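Local coordinates for protein methionine gamma-lyase (Trichomonas vaginalis, PDB 1E5E) that belongs to the PLP-dependent enzymes of the Cys/Met metabolism family and holds the ligand PPJ in a pocket completed by a second subunit, at residues Glu321-Leu326 / Gly370-Ser375. Numbering follows the deposited sequence.
Sequences EGAKKL and GMIRLS. With PPJ (N-(hydroxy{3-hydroxy-2-methyl-5-[(phosphonooxy)methyl]pyridin-4-yl}methyl)norvaline), chain C.
Helix-on-sheet packing behind a ligand pocket is well illustrated where A323 and L326, one turn apart on helix 319-328, meet I372 of strand 371-375 in this PLP-dependent enzyme of the Cys/Met metabolism family. The contact is small, buried and wholly apolar. I372 reaches the helix with the end of its longer branch: CD1 of I372 lies 3.7 Å from CB of A323, and CG1 of I372 follows at 3.9 Å from the same methyl. Next to the short alanine side chain the isoleucine also comes close to the helix backbone, CD1 of I372 standing 3.9 Å from CA of A323. In I372, CG1 is anti to the carbonyl carbon (chi1 -66°) and the branch continues extended, which carries CD1 out to the helix. L326 contributes CD2, 4.0 Å from CD1 of I372, its side chain slanting across that of the isoleucine.

The next residue of the strand, R373, serves the ligand pocket. Its guanidinium meets the carboxylate of PPJ edge-on, with the carboxylate carbon in its plane, through two nearly straight hydrogen bonds: NH1 of R373 to O of PPJ at 2.7 Å, and NH2 of R373 to OXT of PPJ at 2.9 Å. N158 OD1 also accepts a bond from NH1, a second hold that should help fix the rotation of the guanidinium. Neighbouring residues of one strand thus meet the helix through an apolar branch and the ligand through a guanidinium.

Strand 371-375 lies inside a mixed sheet, hydrogen-bonded to strand 311-316 along one edge and to strand 345-347 along the other. Helix 381-396 packs beside helix 319-328, with L392 against L326, and its F388 reaches L374 of the strand.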
loop_
_atom_site.group_PDB
_atom_site.type_symbol
_atom_site.label_atom_id
_atom_site.label_comp_id
_atom_site.label_asym_id
_atom_site.label_seq_id
_atom_site.Cartn_x
_atom_site.Cartn_y
_atom_site.Cartn_z
ATOM N N GLU A 321 32.206 21.690 16.913
ATOM C CA GLU A 321 31.287 22.228 17.908
ATOM C C GLU A 321 30.356 23.226 17.237
ATOM O O GLU A 321 29.178 23.291 17.583
ATOM C CB GLU A 321 32.032 22.845 19.104
ATOM C CG GLU A 321 32.771 21.772 19.896
ATOM C CD GLU A 321 31.844 20.861 20.675
ATOM O OE1 GLU A 321 30.761 21.258 21.155
ATOM O OE2 GLU A 321 32.157 19.671 20.880
ATOM N N GLY A 322 30.895 24.032 16.315
ATOM C CA GLY A 322 30.032 24.955 15.584
ATOM C C GLY A 322 29.025 24.168 14.734
ATOM O O GLY A 322 27.875 24.614 14.621
ATOM N N ALA A 323 29.414 23.081 14.071
ATOM C CA ALA A 323 28.476 22.319 13.260
ATOM C C ALA A 323 27.304 21.807 14.108
ATOM O O ALA A 323 26.135 21.831 13.681
ATOM C CB ALA A 323 29.213 21.154 12.591
ATOM N N LYS A 324 27.574 21.252 15.283
ATOM C CA LYS A 324 26.514 20.754 16.147
ATOM C C LYS A 324 25.551 21.850 16.573
ATOM O O LYS A 324 24.326 21.668 16.520
ATOM C CB LYS A 324 27.119 20.062 17.365
ATOM C CG LYS A 324 27.853 18.781 16.947
ATOM C CD LYS A 324 28.019 17.852 18.138
ATOM C CE LYS A 324 29.132 18.364 19.066
ATOM N NZ LYS A 324 29.050 17.751 20.434
ATOM N N LYS A 325 26.084 23.004 16.960
ATOM C CA LYS A 325 25.205 24.088 17.375
ATOM C C LYS A 325 24.298 24.512 16.223
ATOM O O LYS A 325 23.164 24.926 16.461
ATOM C CB LYS A 325 25.925 25.308 17.928
ATOM N N LEU A 326 24.862 24.646 15.026
ATOM C CA LEU A 326 24.019 25.080 13.909
ATOM C C LEU A 326 22.950 24.031 13.603
ATOM O O LEU A 326 21.802 24.387 13.458
ATOM C CB LEU A 326 24.849 25.302 12.640
ATOM C CG LEU A 326 24.051 25.552 11.349
ATOM C CD1 LEU A 326 23.359 26.902 11.397
ATOM C CD2 LEU A 326 24.982 25.421 10.144
ATOM N N GLY A 370 34.498 19.505 10.488
ATOM C CA GLY A 370 33.720 20.752 10.462
ATOM C C GLY A 370 32.734 20.735 9.261
ATOM O O GLY A 370 31.960 21.664 9.000
ATOM N N MET A 371 32.765 19.642 8.509
ATOM C CA MET A 371 31.977 19.522 7.299
ATOM C C MET A 371 30.507 19.167 7.567
ATOM O O MET A 371 30.195 18.347 8.414
ATOM C CB MET A 371 32.653 18.482 6.437
ATOM C CG MET A 371 32.041 18.301 5.049
ATOM S SD MET A 371 33.233 17.411 4.047
ATOM C CE MET A 371 34.364 18.654 3.477
ATOM N N ILE A 372 29.627 19.890 6.897
ATOM C CA ILE A 372 28.188 19.685 6.939
ATOM C C ILE A 372 27.673 19.372 5.531
ATOM O O ILE A 372 28.101 20.064 4.588
ATOM C CB ILE A 372 27.499 20.969 7.447
ATOM C CG1 ILE A 372 27.908 21.189 8.898
ATOM C CG2 ILE A 372 25.971 20.871 7.359
ATOM C CD1 ILE A 372 27.670 22.561 9.482
ATOM N N ARG A 373 26.790 18.390 5.363
ATOM C CA ARG A 373 26.237 18.106 4.026
ATOM C C ARG A 373 24.749 18.463 3.988
ATOM O O ARG A 373 23.952 18.053 4.829
ATOM C CB ARG A 373 26.483 16.650 3.626
ATOM C CG ARG A 373 26.100 16.292 2.197
ATOM C CD ARG A 373 25.975 14.762 2.009
ATOM N NE ARG A 373 24.778 14.275 2.728
ATOM C CZ ARG A 373 24.478 12.969 2.867
ATOM N NH1 ARG A 373 25.267 12.031 2.359
ATOM N NH2 ARG A 373 23.385 12.621 3.532
ATOM N N LEU A 374 24.289 19.130 2.935
ATOM C CA LEU A 374 22.931 19.627 2.837
ATOM C C LEU A 374 22.336 19.131 1.522
ATOM O O LEU A 374 23.061 19.264 0.540
ATOM C CB LEU A 374 22.891 21.152 2.857
ATOM C CG LEU A 374 21.602 21.902 2.559
ATOM C CD1 LEU A 374 20.537 21.709 3.644
ATOM C CD2 LEU A 374 21.932 23.400 2.387
ATOM N N SER A 375 21.065 18.744 1.544
ATOM C CA SER A 375 20.372 18.326 0.359
ATOM C C SER A 375 19.148 19.245 0.305
ATOM O O SER A 375 18.441 19.240 1.297
ATOM C CB SER A 375 19.839 16.869 0.427
ATOM O OG SER A 375 19.348 16.536 -0.882
HETATM N N1 PPJ C . 25.104 5.520 -3.241
HETATM C C2 PPJ C . 25.093 6.795 -2.800
HETATM C C6 PPJ C . 24.640 4.505 -2.459
HETATM C C2A PPJ C . 25.901 7.833 -3.293
HETATM C C3 PPJ C . 24.413 7.019 -1.585
HETATM O O3 PPJ C . 24.533 8.229 -1.108
HETATM C C4 PPJ C . 23.749 6.010 -0.881
HETATM C C4A PPJ C . 23.100 6.352 0.343
HETATM C C5 PPJ C . 23.904 4.681 -1.276
HETATM N N PPJ C . 23.456 7.401 1.109
HETATM C C5A PPJ C . 23.148 3.585 -0.748
HETATM O OP4 PPJ C . 21.934 3.659 -1.185
HETATM P P PPJ C . 20.877 3.007 -0.187
HETATM O OP1 PPJ C . 19.484 3.108 -0.956
HETATM O OP2 PPJ C . 20.872 3.812 1.148
HETATM O OP3 PPJ C . 21.213 1.481 0.116
HETATM C CA PPJ C . 22.796 7.803 2.232
HETATM C CB PPJ C . 22.356 6.848 3.260
HETATM C C PPJ C . 23.346 8.983 2.820
HETATM C CG PPJ C . 23.312 6.101 4.117
HETATM C CD PPJ C . 23.363 6.738 5.424
HETATM O O PPJ C . 24.407 9.473 2.288
HETATM O OXT PPJ C . 22.605 9.805 3.513
#